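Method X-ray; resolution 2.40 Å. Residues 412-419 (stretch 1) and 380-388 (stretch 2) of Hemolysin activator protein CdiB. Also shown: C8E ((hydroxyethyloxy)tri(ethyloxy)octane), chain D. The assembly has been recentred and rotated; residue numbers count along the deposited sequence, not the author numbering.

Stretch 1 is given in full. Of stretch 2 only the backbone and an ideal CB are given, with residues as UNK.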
# COMPACT_ATOMS: atom_id res chain seq x y z
N SER A 412 -26.01 13.22 -3.90
CA SER A 412 -27.30 12.54 -3.75
C SER A 412 -27.17 11.03 -3.86
O SER A 412 -27.71 10.42 -4.79
CB SER A 412 -28.29 13.05 -4.80
OG SER A 412 -29.00 14.19 -4.33
N ARG A 413 -26.45 10.43 -2.91
CA ARG A 413 -26.26 8.98 -2.84
C ARG A 413 -25.72 8.43 -4.16
O ARG A 413 -26.35 7.62 -4.83
CB ARG A 413 -27.56 8.28 -2.44
CG ARG A 413 -28.05 8.62 -1.04
CD ARG A 413 -29.36 7.92 -0.73
NE ARG A 413 -29.22 6.47 -0.69
CZ ARG A 413 -29.01 5.77 0.42
NH1 ARG A 413 -28.90 4.44 0.36
NH2 ARG A 413 -28.91 6.38 1.58
N ALA A 414 -24.53 8.91 -4.52
CA ALA A 414 -23.86 8.47 -5.74
C ALA A 414 -22.81 7.42 -5.38
O ALA A 414 -21.73 7.78 -4.90
CB ALA A 414 -23.21 9.66 -6.46
N PRO A 415 -23.08 6.13 -5.59
CA PRO A 415 -22.11 5.09 -5.21
C PRO A 415 -21.10 4.80 -6.31
O PRO A 415 -21.47 4.59 -7.47
CB PRO A 415 -23.00 3.88 -4.92
CG PRO A 415 -24.14 4.05 -5.88
CD PRO A 415 -24.34 5.54 -6.08
N LEU A 416 -19.82 4.78 -5.95
CA LEU A 416 -18.76 4.48 -6.90
C LEU A 416 -17.91 3.34 -6.36
O LEU A 416 -17.50 3.36 -5.19
CB LEU A 416 -17.88 5.71 -7.15
CG LEU A 416 -16.90 5.54 -8.31
CD1 LEU A 416 -17.67 5.39 -9.61
CD2 LEU A 416 -15.91 6.69 -8.39
N TRP A 417 -17.66 2.34 -7.20
CA TRP A 417 -16.79 1.23 -6.87
C TRP A 417 -15.45 1.44 -7.56
O TRP A 417 -15.39 1.68 -8.77
CB TRP A 417 -17.40 -0.10 -7.31
CG TRP A 417 -18.53 -0.53 -6.44
CD1 TRP A 417 -19.85 -0.21 -6.58
CD2 TRP A 417 -18.45 -1.38 -5.29
NE1 TRP A 417 -20.59 -0.80 -5.59
CE2 TRP A 417 -19.75 -1.52 -4.78
CE3 TRP A 417 -17.39 -2.02 -4.63
CZ2 TRP A 417 -20.03 -2.28 -3.65
CZ3 TRP A 417 -17.67 -2.78 -3.51
CH2 TRP A 417 -18.98 -2.90 -3.03
N SER A 418 -14.37 1.36 -6.79
CA SER A 418 -13.02 1.51 -7.31
C SER A 418 -12.18 0.32 -6.89
O SER A 418 -12.37 -0.24 -5.80
CB SER A 418 -12.37 2.81 -6.82
OG SER A 418 -13.00 3.93 -7.41
N ALA A 419 -11.26 -0.07 -7.76
CA ALA A 419 -10.41 -1.22 -7.49
C ALA A 419 -9.03 -0.98 -8.08
O ALA A 419 -8.86 -0.20 -9.02
CB ALA A 419 -11.02 -2.50 -8.06
N UNK A 380 -9.82 -2.38 -2.97
CA UNK A 380 -11.16 -2.15 -3.48
C UNK A 380 -11.82 -1.11 -2.59
O UNK A 380 -11.71 -1.17 -1.36
CB UNK A 380 -11.97 -3.44 -3.53
N UNK A 381 -12.49 -0.14 -3.21
CA UNK A 381 -12.99 1.04 -2.52
C UNK A 381 -14.46 1.25 -2.86
O UNK A 381 -14.87 1.09 -4.01
CB UNK A 381 -12.17 2.28 -2.89
N UNK A 382 -15.25 1.61 -1.85
CA UNK A 382 -16.64 1.99 -2.01
C UNK A 382 -16.78 3.45 -1.61
O UNK A 382 -16.43 3.82 -0.49
CB UNK A 382 -17.56 1.10 -1.18
N UNK A 383 -17.30 4.27 -2.52
CA UNK A 383 -17.42 5.70 -2.29
C UNK A 383 -18.88 6.12 -2.37
O UNK A 383 -19.65 5.58 -3.17
CB UNK A 383 -16.58 6.48 -3.30
N UNK A 384 -19.25 7.07 -1.52
CA UNK A 384 -20.58 7.68 -1.51
C UNK A 384 -20.41 9.16 -1.24
O UNK A 384 -19.72 9.54 -0.30
CB UNK A 384 -21.49 7.03 -0.47
N UNK A 385 -21.04 9.99 -2.07
CA UNK A 385 -20.83 11.43 -1.98
C UNK A 385 -22.10 12.21 -2.22
O UNK A 385 -22.98 11.80 -2.98
CB UNK A 385 -19.76 11.87 -2.98
N UNK A 386 -22.19 13.36 -1.55
CA UNK A 386 -23.30 14.30 -1.72
C UNK A 386 -22.96 15.33 -2.80
O UNK A 386 -21.83 15.37 -3.29
CB UNK A 386 -23.62 15.00 -0.40
N UNK A 387 -23.94 16.16 -3.16
CA UNK A 387 -23.76 17.19 -4.16
C UNK A 387 -24.28 18.51 -3.66
O UNK A 387 -24.73 18.63 -2.51
CB UNK A 387 -24.46 16.81 -5.47
N UNK A 388 -24.21 19.51 -4.55
CA UNK A 388 -24.66 20.91 -4.43
C UNK A 388 -23.45 21.80 -4.76
O UNK A 388 -22.71 21.54 -5.72
CB UNK A 388 -25.21 21.21 -3.03
C1 C8E D . -17.09 -5.28 -6.63
C2 C8E D . -16.64 -4.19 -7.60
C3 C8E D . -15.15 -3.91 -7.41
C4 C8E D . -14.69 -2.86 -8.42
C5 C8E D . -14.70 -3.47 -9.82
C6 C8E D . -14.45 -2.37 -10.85
C7 C8E D . -13.72 -2.96 -12.05
C8 C8E D . -14.73 -3.35 -13.12
O9 C8E D . -14.45 -2.62 -14.28
C10 C8E D . -15.33 -2.86 -15.35
C11 C8E D . -15.09 -1.82 -16.44
O12 C8E D . -15.01 -2.45 -17.69
C13 C8E D . -15.05 -1.57 -18.78
C14 C8E D . -14.99 -2.37 -20.08
O15 C8E D . -14.37 -3.60 -19.87
C16 C8E D . -14.15 -4.34 -21.04
C17 C8E D . -13.05 -5.38 -20.82
O18 C8E D . -13.47 -6.35 -19.90
C19 C8E D . -12.67 -7.50 -19.87
C20 C8E D . -12.09 -7.70 -18.47
O21 C8E D . -13.13 -7.77 -17.53

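Stretch 2 runs antiparallel to stretch 1. Along its strand the side chains alternate between two faces of the sheet. One face carries Pro 415, Trp 417 and Ala 419. The other carries Ala 414, Leu 416 and Ser 418.

Position 380 is paired with Ala 419 in a non-hydrogen-bonded bridge. Its ideal CB lies 4.7 Å from Ala 419 CB, on the face of Trp 417 and the detergent C8E. The surroundings are apolar, so an aliphatic or aromatic side chain would suit. The residue is Ile 380. Its CG2 lies 3.7 Å from C8E C3 and 4.3 Å from Trp 417 CE3, at the edge of the indole.

Position 381 faces the other way, beside Ser 418. Its backbone N donates to Ser 418 O at 2.6 Å, and Ser 418 N donates to its O at 2.8 Å. Ser 418 OG offers a polar neighbour, so a small or polar side chain would fit: Ser, Thr, Asn or Asp. The residue is Asp 381. A water is hydrogen-bonded to its OD1 at 2.6 Å, to Leu 416 O at 2.9 Å and to Ser 418 OG at 3.0 Å. The carboxylate thus reaches stretch 1 through water.

Position 382 returns to the Trp 417 face. Its ideal CB is 4.5 Å from Trp 417 CZ3, and Pro 415 lies further along the same face. A large apolar or aromatic residue could cover both. The residue is Tyr 382, with chi1 t. The edge of its ring points at the face of Trp 417, with planes at 69° and CD1 3.4 Å from Trp 417 CE2. Its OH comes within 3.5 Å of Pro 415 CB.

Position 383 pairs with Leu 416. Its N donates to Leu 416 O at 2.8 Å and its O accepts from Leu 416 N at 2.9 Å. The leucine offers an apolar surface, suited to an aliphatic residue or a long chain with methylenes. The residue is Arg 383. One face of its guanidinium lies against Leu 416, with NH2 3.9 Å from CD2; the group is hydrogen-bonded elsewhere in the structure.

Position 384 lies on the face of Pro 415. Apolar chains would suit the ring, and the positive charge of Arg 413 nearby would favour Asp or Glu. Arg 384 is instead a like charge. Its CD lies 4.2 Å from Pro 415 CB, and its NH2 lies 3.3 Å from Arg 413 NH2, two donors with no hydrogen bond between them.

Position 385 has phi/psi of -142/148, open to most residues; Gly 385 needs no special angles here. Its O accepts a weak bond from Ser 412 N at 3.5 Å.

Position 386 points away and admits many residues; it is Met 386, as selenomethionine. Position 387 has room for a CB, but is Gly 387. Position 388 has positive phi, which favours glycine, yet Val 388 occupies it, out of reach of stretch 1.

Stretch 2 380-388: IDYRRGMGV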
# COMPACT_ATOMS: atom_id res chain seq x y z
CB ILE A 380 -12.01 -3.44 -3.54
CG1 ILE A 380 -11.20 -4.57 -4.17
CG2 ILE A 380 -13.27 -3.20 -4.34
CD1 ILE A 380 -11.66 -5.95 -3.77
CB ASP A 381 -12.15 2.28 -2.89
CG ASP A 381 -12.63 3.55 -2.22
OD1 ASP A 381 -13.59 4.17 -2.73
OD2 ASP A 381 -12.05 3.93 -1.18
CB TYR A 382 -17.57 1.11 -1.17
CG TYR A 382 -19.04 1.43 -1.34
CD1 TYR A 382 -19.76 0.91 -2.41
CD2 TYR A 382 -19.71 2.25 -0.44
CE1 TYR A 382 -21.11 1.19 -2.57
CE2 TYR A 382 -21.05 2.54 -0.60
CZ TYR A 382 -21.75 2.01 -1.67
OH TYR A 382 -23.08 2.30 -1.83
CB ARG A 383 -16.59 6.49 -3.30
CG ARG A 383 -16.41 7.95 -2.94
CD ARG A 383 -17.13 8.85 -3.92
NE ARG A 383 -16.28 9.27 -5.02
CZ ARG A 383 -16.71 9.98 -6.06
NH1 ARG A 383 -17.98 10.34 -6.13
NH2 ARG A 383 -15.87 10.32 -7.03
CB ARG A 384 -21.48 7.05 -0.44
CG ARG A 384 -22.19 5.79 -0.88
CD ARG A 384 -23.59 6.10 -1.36
NE ARG A 384 -24.35 6.80 -0.33
CZ ARG A 384 -25.00 6.19 0.65
NH1 ARG A 384 -24.98 4.86 0.74
NH2 ARG A 384 -25.67 6.90 1.55
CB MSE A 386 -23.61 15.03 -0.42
CG MSE A 386 -23.79 14.15 0.80
SE MSE A 386 -24.78 15.06 2.21
CE MSE A 386 -23.36 15.30 3.53
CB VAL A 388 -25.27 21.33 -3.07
CG1 VAL A 388 -25.21 22.86 -2.94
CG2 VAL A 388 -26.74 20.85 -2.96
O HOH W 1 -14.74 4.36 -5.06
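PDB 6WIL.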